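Local coordinates for protein peptidoglycan-N-acetylmuramic acid deacetylase PdaC (PDB 6H8N) that removes acetyl groups from N-acetylmuramic acid residues of bacterial peptidoglycan, conferring lysozyme resistance, and also deacetylates short chitin oligomers, at residues 141-146 with 166-171. The protein carries 1 engineered substitution. Residues are numbered along the deposited sequence; the frame is centred on the assembly and turned at random.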
loop_
_atom_site.group_PDB
_atom_site.type_symbol
_atom_site.label_atom_id
_atom_site.label_comp_id
_atom_site.label_asym_id
_atom_site.label_seq_id
_atom_site.Cartn_x
_atom_site.Cartn_y
_atom_site.Cartn_z
ATOM N N THR A 141 10.374 -16.644 7.002
ATOM C CA THR A 141 10.310 -16.821 5.555
ATOM C C THR A 141 9.922 -15.515 4.870
ATOM O O THR A 141 10.519 -15.136 3.861
ATOM C CB THR A 141 9.320 -17.929 5.200
ATOM O OG1 THR A 141 9.787 -19.174 5.738
ATOM C CG2 THR A 141 9.165 -18.080 3.693
ATOM N N ILE A 142 8.923 -14.826 5.415
ATOM C CA ILE A 142 8.487 -13.544 4.860
ATOM C C ILE A 142 9.599 -12.505 4.958
ATOM O O ILE A 142 9.909 -11.809 3.981
ATOM C CB ILE A 142 7.205 -13.072 5.567
ATOM C CG1 ILE A 142 6.067 -14.074 5.374
ATOM C CG2 ILE A 142 6.798 -11.688 5.075
ATOM C CD1 ILE A 142 4.998 -13.942 6.417
ATOM N N VAL A 143 10.198 -12.359 6.148
ATOM C CA VAL A 143 11.264 -11.381 6.333
ATOM C C VAL A 143 12.383 -11.617 5.337
ATOM O O VAL A 143 12.873 -10.687 4.682
ATOM C CB VAL A 143 11.792 -11.431 7.777
ATOM C CG1 VAL A 143 13.030 -10.576 7.929
ATOM C CG2 VAL A 143 10.744 -11.004 8.765
ATOM N N ASP A 144 12.840 -12.866 5.232
ATOM C CA ASP A 144 14.006 -13.128 4.401
ATOM C C ASP A 144 13.702 -12.889 2.929
ATOM O O ASP A 144 14.553 -12.361 2.203
ATOM C CB ASP A 144 14.556 -14.536 4.648
ATOM C CG ASP A 144 15.246 -14.653 5.989
ATOM O OD1 ASP A 144 15.276 -13.669 6.746
ATOM O OD2 ASP A 144 15.754 -15.762 6.304
ATOM N N ARG A 145 12.503 -13.249 2.471
ATOM C CA ARG A 145 12.135 -12.996 1.079
ATOM C C ARG A 145 12.127 -11.492 0.797
ATOM O O ARG A 145 12.696 -11.022 -0.201
ATOM C CB ARG A 145 10.766 -13.619 0.765
ATOM C CG ARG A 145 10.746 -15.137 0.641
ATOM C CD ARG A 145 9.378 -15.710 0.183
ATOM N NE ARG A 145 9.171 -15.521 -1.260
ATOM C CZ ARG A 145 8.230 -16.119 -1.999
ATOM N NH1 ARG A 145 8.158 -15.872 -3.303
ATOM N NH2 ARG A 145 7.350 -16.951 -1.458
ATOM N N VAL A 146 11.518 -10.714 1.685
ATOM C CA VAL A 146 11.476 -9.271 1.476
ATOM C C VAL A 146 12.877 -8.671 1.539
ATOM O O VAL A 146 13.274 -7.877 0.674
ATOM C CB VAL A 146 10.530 -8.598 2.482
ATOM C CG1 VAL A 146 10.670 -7.076 2.426
ATOM C CG2 VAL A 146 9.097 -9.036 2.233
ATOM N N ALA A 166 2.165 -9.320 10.335
ATOM C CA ALA A 166 2.434 -8.168 11.186
ATOM C C ALA A 166 3.778 -8.315 11.882
ATOM O O ALA A 166 4.551 -7.359 11.981
ATOM C CB ALA A 166 1.312 -7.990 12.203
ATOM N N ASP A 167 4.065 -9.505 12.396
ATOM C CA ASP A 167 5.364 -9.733 13.030
ATOM C C ASP A 167 6.504 -9.551 12.037
ATOM O O ASP A 167 7.509 -8.900 12.342
ATOM C CB ASP A 167 5.413 -11.126 13.668
ATOM C CG ASP A 167 4.520 -11.240 14.890
ATOM O OD1 ASP A 167 4.155 -10.211 15.495
ATOM O OD2 ASP A 167 4.191 -12.390 15.262
ATOM N N ALA A 168 6.363 -10.108 10.836
ATOM C CA ALA A 168 7.369 -9.910 9.803
ATOM C C ALA A 168 7.524 -8.436 9.464
ATOM O O ALA A 168 8.647 -7.950 9.292
ATOM C CB ALA A 168 7.019 -10.719 8.555
ATOM N N ALA A 169 6.404 -7.718 9.345
ATOM C CA ALA A 169 6.467 -6.304 8.988
ATOM C C ALA A 169 7.250 -5.506 10.017
ATOM O O ALA A 169 7.988 -4.587 9.651
ATOM C CB ALA A 169 5.058 -5.730 8.833
ATOM N N ASP A 170 7.091 -5.807 11.307
ATOM C CA ASP A 170 7.881 -5.088 12.308
ATOM C C ASP A 170 9.369 -5.258 12.061
ATOM O O ASP A 170 10.130 -4.282 12.106
ATOM C CB ASP A 170 7.534 -5.558 13.717
ATOM C CG ASP A 170 8.347 -4.824 14.778
ATOM O OD1 ASP A 170 8.045 -3.654 15.072
ATOM O OD2 ASP A 170 9.332 -5.404 15.303
ATOM N N GLU A 171 9.810 -6.496 11.828
ATOM C CA GLU A 171 11.220 -6.762 11.596
ATOM C C GLU A 171 11.695 -6.127 10.294
ATOM O O GLU A 171 12.807 -5.587 10.232
ATOM C CB GLU A 171 11.470 -8.274 11.616
ATOM C CG GLU A 171 12.907 -8.641 11.364
ATOM C CD GLU A 171 13.255 -10.068 11.681
ATOM O OE1 GLU A 171 12.424 -10.786 12.252
ATOM O OE2 GLU A 171 14.382 -10.453 11.326
HETATM O O HOH W 1 15.112 -13.387 9.597
#
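The carboxylate of E171 lies flat above the side chain of V143, both of whose methyls sit under the same face: CG1 is 3.8 Å from E171 CD and CG2 is 4.0 Å from that carbon. The contact joins helices 139-149 and 163-178, successive helices of the (β/α) fold in the C-terminal polysaccharide deacetylase (NodB homology) domain of PdaC, linked through strand 155-159, which ends at H159, by similarity the catalytic proton donor. Towards the OE2 end, below the carboxylate plane, a water donates to D144 OD1 and, only weakly, to E171 OE2, linking the two like-charged side chains. The stronger partner of OE2 is K175, one turn further along the same helix. The segment axes approach to 8.9 Å at -41°, and A168 directs its small side chain at the other helix. Its CB lies 3.6 Å from I142 CG2 and 3.7 Å from V143 CG2, so one methyl meets two branches from consecutive residues. In V143, CG1 stands anti to the backbone N (chi1 171°) and CG2 anti to the carbonyl carbon, from where CG2 meets A168 while both branches remain under E171. I142 also touches D133, placing the buried apolar seam beside a residue that, by similarity, raises the pKa of the active-site histidine. V143 CG2 also reaches the backbone of the facing helix, 3.7 Å from A168 CA.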